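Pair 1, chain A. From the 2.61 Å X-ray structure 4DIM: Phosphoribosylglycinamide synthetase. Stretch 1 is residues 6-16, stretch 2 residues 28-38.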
# COMPACT_ATOMS: atom_id res chain seq x y z
N ASP A 6 -3.39 -7.43 -28.62
CA ASP A 6 -1.96 -7.19 -28.33
C ASP A 6 -1.18 -8.50 -28.53
O ASP A 6 -0.24 -8.53 -29.34
CB ASP A 6 -1.75 -6.63 -26.87
CG ASP A 6 -0.87 -5.39 -26.73
OD1 ASP A 6 0.15 -5.28 -27.46
OD2 ASP A 6 -1.14 -4.56 -25.81
N ASN A 7 -1.57 -9.56 -27.78
CA ASN A 7 -0.92 -10.88 -27.73
C ASN A 7 0.46 -10.74 -27.04
O ASN A 7 1.50 -10.78 -27.71
CB ASN A 7 -0.79 -11.55 -29.12
CG ASN A 7 -2.10 -11.79 -29.84
OD1 ASN A 7 -3.09 -12.25 -29.24
ND2 ASN A 7 -2.13 -11.57 -31.16
N LYS A 8 0.44 -10.58 -25.71
CA LYS A 8 1.62 -10.40 -24.85
C LYS A 8 1.34 -11.07 -23.51
O LYS A 8 0.22 -10.94 -23.02
CB LYS A 8 1.90 -8.91 -24.64
CG LYS A 8 2.58 -8.19 -25.81
CD LYS A 8 3.96 -7.67 -25.46
CE LYS A 8 4.42 -6.59 -26.41
NZ LYS A 8 5.74 -6.01 -26.00
N ARG A 9 2.33 -11.75 -22.91
CA ARG A 9 2.12 -12.53 -21.67
C ARG A 9 2.60 -11.82 -20.41
O ARG A 9 3.78 -11.52 -20.29
CB ARG A 9 2.83 -13.91 -21.78
CG ARG A 9 2.31 -14.78 -22.95
CD ARG A 9 3.21 -15.95 -23.31
NE ARG A 9 3.37 -16.92 -22.21
CZ ARG A 9 2.54 -17.93 -21.95
NH1 ARG A 9 2.78 -18.73 -20.92
NH2 ARG A 9 1.47 -18.15 -22.71
N LEU A 10 1.69 -11.60 -19.45
CA LEU A 10 2.03 -10.92 -18.20
C LEU A 10 1.73 -11.83 -17.08
O LEU A 10 0.57 -12.20 -16.94
CB LEU A 10 1.23 -9.59 -18.03
CG LEU A 10 1.45 -8.81 -16.72
CD1 LEU A 10 2.77 -8.16 -16.69
CD2 LEU A 10 0.33 -7.81 -16.49
N LEU A 11 2.71 -12.09 -16.22
CA LEU A 11 2.51 -12.89 -15.01
C LEU A 11 2.17 -11.93 -13.91
O LEU A 11 2.95 -11.01 -13.64
CB LEU A 11 3.76 -13.72 -14.66
CG LEU A 11 3.84 -14.28 -13.22
CD1 LEU A 11 2.98 -15.56 -13.06
CD2 LEU A 11 5.28 -14.51 -12.82
N ILE A 12 1.00 -12.09 -13.29
CA ILE A 12 0.63 -11.23 -12.18
C ILE A 12 0.87 -12.02 -10.92
O ILE A 12 0.26 -13.07 -10.76
CB ILE A 12 -0.80 -10.69 -12.28
CG1 ILE A 12 -0.94 -9.76 -13.51
CG2 ILE A 12 -1.14 -9.96 -10.97
CD1 ILE A 12 -2.41 -9.59 -14.03
N LEU A 13 1.74 -11.54 -10.04
CA LEU A 13 2.06 -12.25 -8.80
C LEU A 13 1.01 -11.93 -7.77
O LEU A 13 0.93 -10.79 -7.32
CB LEU A 13 3.44 -11.86 -8.26
CG LEU A 13 4.64 -12.39 -9.02
CD1 LEU A 13 4.91 -11.55 -10.28
CD2 LEU A 13 5.86 -12.37 -8.17
N GLY A 14 0.18 -12.92 -7.47
CA GLY A 14 -0.91 -12.82 -6.52
C GLY A 14 -2.22 -12.79 -7.25
O GLY A 14 -2.28 -12.26 -8.35
N ALA A 15 -3.29 -13.37 -6.65
CA ALA A 15 -4.63 -13.34 -7.25
C ALA A 15 -5.72 -13.28 -6.19
O ALA A 15 -6.73 -13.96 -6.34
CB ALA A 15 -4.83 -14.51 -8.17
N GLY A 16 -5.58 -12.38 -5.22
CA GLY A 16 -6.60 -12.10 -4.21
C GLY A 16 -7.71 -11.15 -4.66
O GLY A 16 -7.59 -10.48 -5.68
N GLU A 28 -8.61 -5.96 -20.81
CA GLU A 28 -9.07 -4.85 -21.65
C GLU A 28 -8.00 -4.45 -22.70
O GLU A 28 -8.34 -4.07 -23.82
CB GLU A 28 -9.44 -3.61 -20.80
CG GLU A 28 -10.78 -3.71 -20.08
CD GLU A 28 -11.17 -2.45 -19.32
OE1 GLU A 28 -12.00 -1.67 -19.84
OE2 GLU A 28 -10.59 -2.21 -18.24
N LEU A 29 -6.71 -4.53 -22.32
CA LEU A 29 -5.59 -4.25 -23.22
C LEU A 29 -5.30 -5.37 -24.24
O LEU A 29 -4.52 -5.14 -25.16
CB LEU A 29 -4.31 -4.04 -22.40
CG LEU A 29 -4.21 -2.77 -21.58
CD1 LEU A 29 -2.99 -2.81 -20.72
CD2 LEU A 29 -4.17 -1.55 -22.44
N GLY A 30 -5.85 -6.56 -24.05
CA GLY A 30 -5.61 -7.72 -24.90
C GLY A 30 -4.39 -8.54 -24.49
O GLY A 30 -3.82 -9.21 -25.34
N ILE A 31 -4.00 -8.53 -23.19
CA ILE A 31 -2.82 -9.23 -22.66
C ILE A 31 -3.25 -10.62 -22.18
O ILE A 31 -4.32 -10.76 -21.60
CB ILE A 31 -2.15 -8.39 -21.50
CG1 ILE A 31 -1.61 -7.06 -22.01
CG2 ILE A 31 -1.03 -9.15 -20.74
CD1 ILE A 31 -1.03 -6.19 -20.91
N HIS A 32 -2.36 -11.61 -22.34
CA HIS A 32 -2.57 -12.99 -21.89
C HIS A 32 -2.08 -13.10 -20.44
O HIS A 32 -0.87 -13.07 -20.18
CB HIS A 32 -1.83 -13.96 -22.82
CG HIS A 32 -2.02 -15.40 -22.45
ND1 HIS A 32 -2.92 -16.19 -23.13
CD2 HIS A 32 -1.43 -16.12 -21.48
CE1 HIS A 32 -2.84 -17.38 -22.55
NE2 HIS A 32 -1.97 -17.38 -21.54
N THR A 33 -2.99 -13.19 -19.48
CA THR A 33 -2.57 -13.18 -18.09
C THR A 33 -2.31 -14.59 -17.56
O THR A 33 -2.93 -15.58 -17.97
CB THR A 33 -3.54 -12.38 -17.23
OG1 THR A 33 -4.87 -12.86 -17.41
CG2 THR A 33 -3.51 -10.92 -17.57
N ILE A 34 -1.34 -14.66 -16.67
CA ILE A 34 -0.92 -15.84 -15.97
C ILE A 34 -1.01 -15.48 -14.51
O ILE A 34 -0.31 -14.58 -14.07
CB ILE A 34 0.51 -16.26 -16.39
CG1 ILE A 34 0.58 -16.58 -17.89
CG2 ILE A 34 0.99 -17.46 -15.56
CD1 ILE A 34 1.65 -15.93 -18.53
N ALA A 35 -1.92 -16.14 -13.78
CA ALA A 35 -2.07 -15.96 -12.35
C ALA A 35 -0.99 -16.73 -11.59
O ALA A 35 -1.04 -17.96 -11.57
CB ALA A 35 -3.44 -16.43 -11.91
N GLY A 36 -0.00 -16.02 -11.03
CA GLY A 36 1.04 -16.61 -10.19
C GLY A 36 0.46 -16.74 -8.79
O GLY A 36 0.36 -15.74 -8.08
N THR A 37 -0.01 -17.94 -8.41
CA THR A 37 -0.72 -18.04 -7.14
C THR A 37 -0.62 -19.42 -6.46
O THR A 37 0.10 -20.30 -6.90
CB THR A 37 -2.21 -17.67 -7.40
OG1 THR A 37 -2.93 -17.70 -6.17
CG2 THR A 37 -2.89 -18.60 -8.42
N MSE A 38 -1.32 -19.54 -5.33
CA MSE A 38 -1.37 -20.73 -4.51
C MSE A 38 -2.72 -21.42 -4.82
O MSE A 38 -3.65 -20.75 -5.29
CB MSE A 38 -1.23 -20.28 -3.02
CG MSE A 38 -0.28 -21.10 -2.13
SE MSE A 38 1.46 -21.57 -2.87
CE MSE A 38 1.92 -23.09 -1.69

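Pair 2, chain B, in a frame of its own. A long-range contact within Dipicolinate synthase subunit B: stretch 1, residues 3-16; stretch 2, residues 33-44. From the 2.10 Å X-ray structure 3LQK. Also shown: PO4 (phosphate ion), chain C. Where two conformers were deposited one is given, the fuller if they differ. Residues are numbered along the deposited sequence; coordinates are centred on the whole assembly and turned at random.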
# COMPACT_ATOMS: atom_id res chain seq x y z
N MSE B 3 18.58 22.22 26.84
CA MSE B 3 18.12 20.80 26.65
C MSE B 3 18.22 20.00 27.96
O MSE B 3 19.31 19.72 28.45
CB MSE B 3 18.97 20.14 25.55
CG MSE B 3 18.64 18.73 25.24
SE MSE B 3 19.34 18.13 23.47
CE MSE B 3 21.22 18.67 23.75
N ASN B 4 17.07 19.64 28.53
CA ASN B 4 17.02 19.06 29.85
C ASN B 4 15.84 18.05 29.98
O ASN B 4 14.68 18.42 29.81
CB ASN B 4 16.93 20.20 30.87
CG ASN B 4 16.77 19.72 32.28
OD1 ASN B 4 17.23 18.64 32.63
ND2 ASN B 4 16.11 20.52 33.12
N PHE B 5 16.14 16.79 30.25
CA PHE B 5 15.16 15.76 30.30
C PHE B 5 14.81 15.36 31.73
O PHE B 5 14.28 14.29 31.96
CB PHE B 5 15.68 14.53 29.57
CG PHE B 5 15.94 14.76 28.11
CD1 PHE B 5 14.94 15.24 27.27
CD2 PHE B 5 17.16 14.50 27.56
CE1 PHE B 5 15.19 15.48 25.91
CE2 PHE B 5 17.40 14.70 26.19
CZ PHE B 5 16.42 15.18 25.38
N ALA B 6 15.16 16.21 32.69
CA ALA B 6 14.80 16.00 34.09
C ALA B 6 13.34 15.59 34.26
O ALA B 6 12.45 16.26 33.78
CB ALA B 6 15.10 17.32 34.95
N GLY B 7 13.09 14.49 34.94
CA GLY B 7 11.69 14.09 35.16
C GLY B 7 11.09 13.28 34.03
O GLY B 7 9.91 12.88 34.10
N LYS B 8 11.84 13.04 32.96
CA LYS B 8 11.26 12.40 31.79
C LYS B 8 11.63 10.93 31.78
O LYS B 8 12.77 10.56 32.08
CB LYS B 8 11.75 13.02 30.49
CG LYS B 8 11.58 14.57 30.39
CD LYS B 8 10.18 14.95 29.94
CE LYS B 8 9.97 16.46 30.02
NZ LYS B 8 8.49 16.66 29.96
N HIS B 9 10.62 10.14 31.42
CA HIS B 9 10.76 8.69 31.35
C HIS B 9 10.85 8.31 29.88
O HIS B 9 9.92 8.42 29.15
CB HIS B 9 9.61 7.99 32.11
CG HIS B 9 9.85 6.53 32.35
ND1 HIS B 9 8.91 5.70 32.91
CD2 HIS B 9 10.92 5.75 32.04
CE1 HIS B 9 9.39 4.47 32.96
NE2 HIS B 9 10.60 4.47 32.43
N VAL B 10 12.05 7.92 29.46
CA VAL B 10 12.34 7.60 28.08
C VAL B 10 12.66 6.11 28.00
O VAL B 10 13.43 5.58 28.80
CB VAL B 10 13.56 8.36 27.61
CG1 VAL B 10 13.95 7.97 26.17
CG2 VAL B 10 13.35 9.88 27.79
N GLY B 11 12.00 5.41 27.10
CA GLY B 11 12.27 4.04 26.84
C GLY B 11 13.31 4.00 25.74
O GLY B 11 13.29 4.83 24.83
N PHE B 12 14.21 3.02 25.80
CA PHE B 12 15.32 2.90 24.82
C PHE B 12 15.41 1.44 24.40
O PHE B 12 15.97 0.59 25.09
CB PHE B 12 16.63 3.39 25.45
CG PHE B 12 17.66 3.84 24.47
CD1 PHE B 12 18.20 5.10 24.57
CD2 PHE B 12 18.15 2.98 23.47
CE1 PHE B 12 19.18 5.53 23.69
CE2 PHE B 12 19.11 3.40 22.55
CZ PHE B 12 19.63 4.67 22.67
N GLY B 13 14.79 1.15 23.28
CA GLY B 13 14.84 -0.17 22.69
C GLY B 13 15.91 -0.37 21.64
O GLY B 13 16.17 0.49 20.79
N LEU B 14 16.52 -1.53 21.72
CA LEU B 14 17.62 -1.95 20.88
C LEU B 14 17.17 -3.11 20.05
O LEU B 14 16.60 -4.12 20.56
CB LEU B 14 18.77 -2.37 21.77
CG LEU B 14 19.13 -1.32 22.84
CD1 LEU B 14 19.90 -1.92 24.04
CD2 LEU B 14 19.99 -0.26 22.19
N THR B 15 17.39 -3.00 18.75
CA THR B 15 17.10 -4.15 17.90
C THR B 15 18.35 -4.66 17.17
O THR B 15 19.29 -3.91 16.96
CB THR B 15 15.97 -3.82 16.86
OG1 THR B 15 16.46 -2.89 15.88
CG2 THR B 15 14.71 -3.27 17.53
N GLY B 16 18.31 -5.89 16.67
CA GLY B 16 19.36 -6.40 15.77
C GLY B 16 20.48 -7.05 16.56
O GLY B 16 20.29 -7.34 17.72
N GLU B 33 22.52 11.30 31.71
CA GLU B 33 23.29 12.47 32.16
C GLU B 33 22.53 13.77 32.03
O GLU B 33 22.73 14.66 32.83
CB GLU B 33 24.56 12.63 31.33
CG GLU B 33 25.58 11.55 31.59
CD GLU B 33 26.75 11.58 30.58
OE1 GLU B 33 26.81 12.42 29.60
OE2 GLU B 33 27.62 10.72 30.77
N LEU B 34 21.66 13.87 31.03
CA LEU B 34 20.73 14.98 30.89
C LEU B 34 19.44 14.87 31.78
O LEU B 34 18.51 15.68 31.67
CB LEU B 34 20.31 15.04 29.43
CG LEU B 34 21.38 15.45 28.41
CD1 LEU B 34 20.94 15.08 26.97
CD2 LEU B 34 21.61 16.91 28.52
N GLY B 35 19.36 13.82 32.60
CA GLY B 35 18.36 13.70 33.63
C GLY B 35 17.22 12.72 33.36
O GLY B 35 16.29 12.62 34.17
N ALA B 36 17.22 12.08 32.21
CA ALA B 36 16.10 11.22 31.86
C ALA B 36 16.21 9.97 32.73
O ALA B 36 17.31 9.53 33.07
CB ALA B 36 16.15 10.83 30.37
N LYS B 37 15.06 9.42 33.07
CA LYS B 37 14.95 8.06 33.54
C LYS B 37 14.77 7.13 32.32
O LYS B 37 13.78 7.22 31.61
CB LYS B 37 13.73 7.94 34.45
CG LYS B 37 13.61 6.54 35.05
CD LYS B 37 12.24 6.26 35.81
CE LYS B 37 12.24 6.68 37.28
NZ LYS B 37 10.94 6.19 37.90
N VAL B 38 15.78 6.29 32.08
CA VAL B 38 15.83 5.49 30.88
C VAL B 38 15.57 4.04 31.19
O VAL B 38 16.33 3.39 31.95
CB VAL B 38 17.16 5.64 30.16
CG1 VAL B 38 17.11 4.92 28.82
CG2 VAL B 38 17.51 7.19 29.98
N THR B 39 14.51 3.53 30.55
CA THR B 39 14.20 2.12 30.60
C THR B 39 14.63 1.40 29.33
O THR B 39 14.09 1.70 28.25
CB THR B 39 12.73 1.92 30.80
OG1 THR B 39 12.37 2.50 32.05
CG2 THR B 39 12.34 0.38 30.79
N PRO B 40 15.56 0.43 29.44
CA PRO B 40 15.95 -0.33 28.25
C PRO B 40 14.93 -1.42 27.89
O PRO B 40 14.36 -2.10 28.79
CB PRO B 40 17.30 -0.95 28.65
CG PRO B 40 17.61 -0.39 30.03
CD PRO B 40 16.31 -0.01 30.62
N PHE B 41 14.68 -1.55 26.60
CA PHE B 41 13.86 -2.61 26.03
C PHE B 41 14.68 -3.43 25.03
O PHE B 41 15.44 -2.85 24.24
CB PHE B 41 12.69 -2.02 25.25
CG PHE B 41 11.60 -1.41 26.09
CD1 PHE B 41 10.35 -1.95 26.10
CD2 PHE B 41 11.81 -0.22 26.75
CE1 PHE B 41 9.32 -1.37 26.83
CE2 PHE B 41 10.82 0.34 27.53
CZ PHE B 41 9.57 -0.24 27.57
N VAL B 42 14.56 -4.74 25.05
CA VAL B 42 15.34 -5.61 24.16
C VAL B 42 14.45 -6.68 23.55
O VAL B 42 13.30 -6.82 23.94
CB VAL B 42 16.55 -6.26 24.86
CG1 VAL B 42 17.64 -5.20 25.23
CG2 VAL B 42 16.11 -7.12 26.05
N THR B 43 14.94 -7.40 22.55
CA THR B 43 14.02 -8.12 21.67
C THR B 43 13.85 -9.55 22.15
O THR B 43 12.91 -10.23 21.76
CB THR B 43 14.46 -8.15 20.20
OG1 THR B 43 15.80 -8.63 20.14
CG2 THR B 43 14.36 -6.73 19.55
N HIS B 44 14.76 -9.99 23.01
CA HIS B 44 14.62 -11.32 23.58
C HIS B 44 15.01 -11.31 25.02
O HIS B 44 15.69 -10.37 25.47
CB HIS B 44 15.55 -12.28 22.85
CG HIS B 44 15.17 -12.49 21.43
ND1 HIS B 44 14.12 -13.30 21.06
CD2 HIS B 44 15.70 -11.99 20.28
CE1 HIS B 44 14.00 -13.28 19.74
NE2 HIS B 44 14.94 -12.50 19.24
P PO4 C . 15.50 -7.93 14.56
O1 PO4 C . 16.68 -7.91 13.59
O2 PO4 C . 15.02 -9.34 14.83
O3 PO4 C . 15.86 -7.34 15.92
O4 PO4 C . 14.36 -7.15 13.96
O HOH W 1 17.49 -6.31 21.48
O HOH W 2 17.03 -8.34 17.50

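Where do the two contacts differ most sharply? They differ on the sheet face that carries Arg A9, Leu A11 and Leu A13 in pair 1, matched by His B9, Gly B11 and Gly B13 in pair 2. There the bulk changes strands. Pair 1 sets Leu A11 against Gly A36, with Leu A11 CD1 3.6 Å from Gly A36 CA; an ideal CB on Gly A36 would lie 3.0 Å from that same CD1, a clash. Pair 2 reverses the arrangement, matching Leu A11 with Gly B11 and Gly A36 with Phe B41. The Phe B41 ring reaches back across the bare glycine, CE2 lying 4.0 Å from Gly B11 CA, and an ideal CB on Gly B11 would sit a tight 3.1 Å from that CE2. In each pair, a glycine leaves space for a large side chain from the other strand.

What backbone do these different side chains share? Both are parallel strand pairs, crossing at -26° in pair 1 and -27° in pair 2, and 14 central residues superpose with an RMSD of 0.4 Å. The hydrogen-bond ladder is also the same. In pair 1 His A32 N donates to Lys A8 O at 2.8 Å, and Leu A10 N to His A32 O at 3.0 Å; in pair 2 Lys B37 N donates to Lys B8 O at 2.7 Å, and Val B10 N to Lys B37 O at 2.8 Å. The alternation continues to Gly A14 N, 2.9 Å from Gly A36 O, and to Leu B14 N, 3.0 Å from Phe B41 O. Pro B40, matched with Ala A35, lacks an amide hydrogen, yet no rung of this ladder calls for one there.

How is the rest of the glycine-bearing face filled? Ile A34 is apolar and packs CG2 3.7 Å from Leu A11 CD1, while its CD1 lies over one face of the Arg A9 guanidinium, 3.9 Å from NH1. Its match, Thr B39, instead makes a polar contact: OG1 is hydrogen-bonded to His B9 NE2 at 2.7 Å, near the plane of the imidazole. Lys B37 covers a face of that ring with its aliphatic chain, CD standing 4.1 Å from the centroid of the His B9 ring.

What happens on the other face, and where the second strand is approached? Leu A10 and Ile A31 meet at 3.6 Å between CB and CG2; the matched Val B10 and Ala B36 are smaller and meet at 3.9 Å between CG2 and CB. Farther along, Ile A12 CD1 approaches Thr A33 CG2 at 3.9 Å, whereas Phe B12 CB comes within 3.7 Å of Val B38 CG1. Before the second strand, Gly A30 and Gly B35 both end a helix in a Schellman motif with positive phi. An ideal CB on either would stand only 3.1 Å from a backbone nitrogen, Asp A6 N or Ala B6 N, so glycine suits both the turn and the close neighbour.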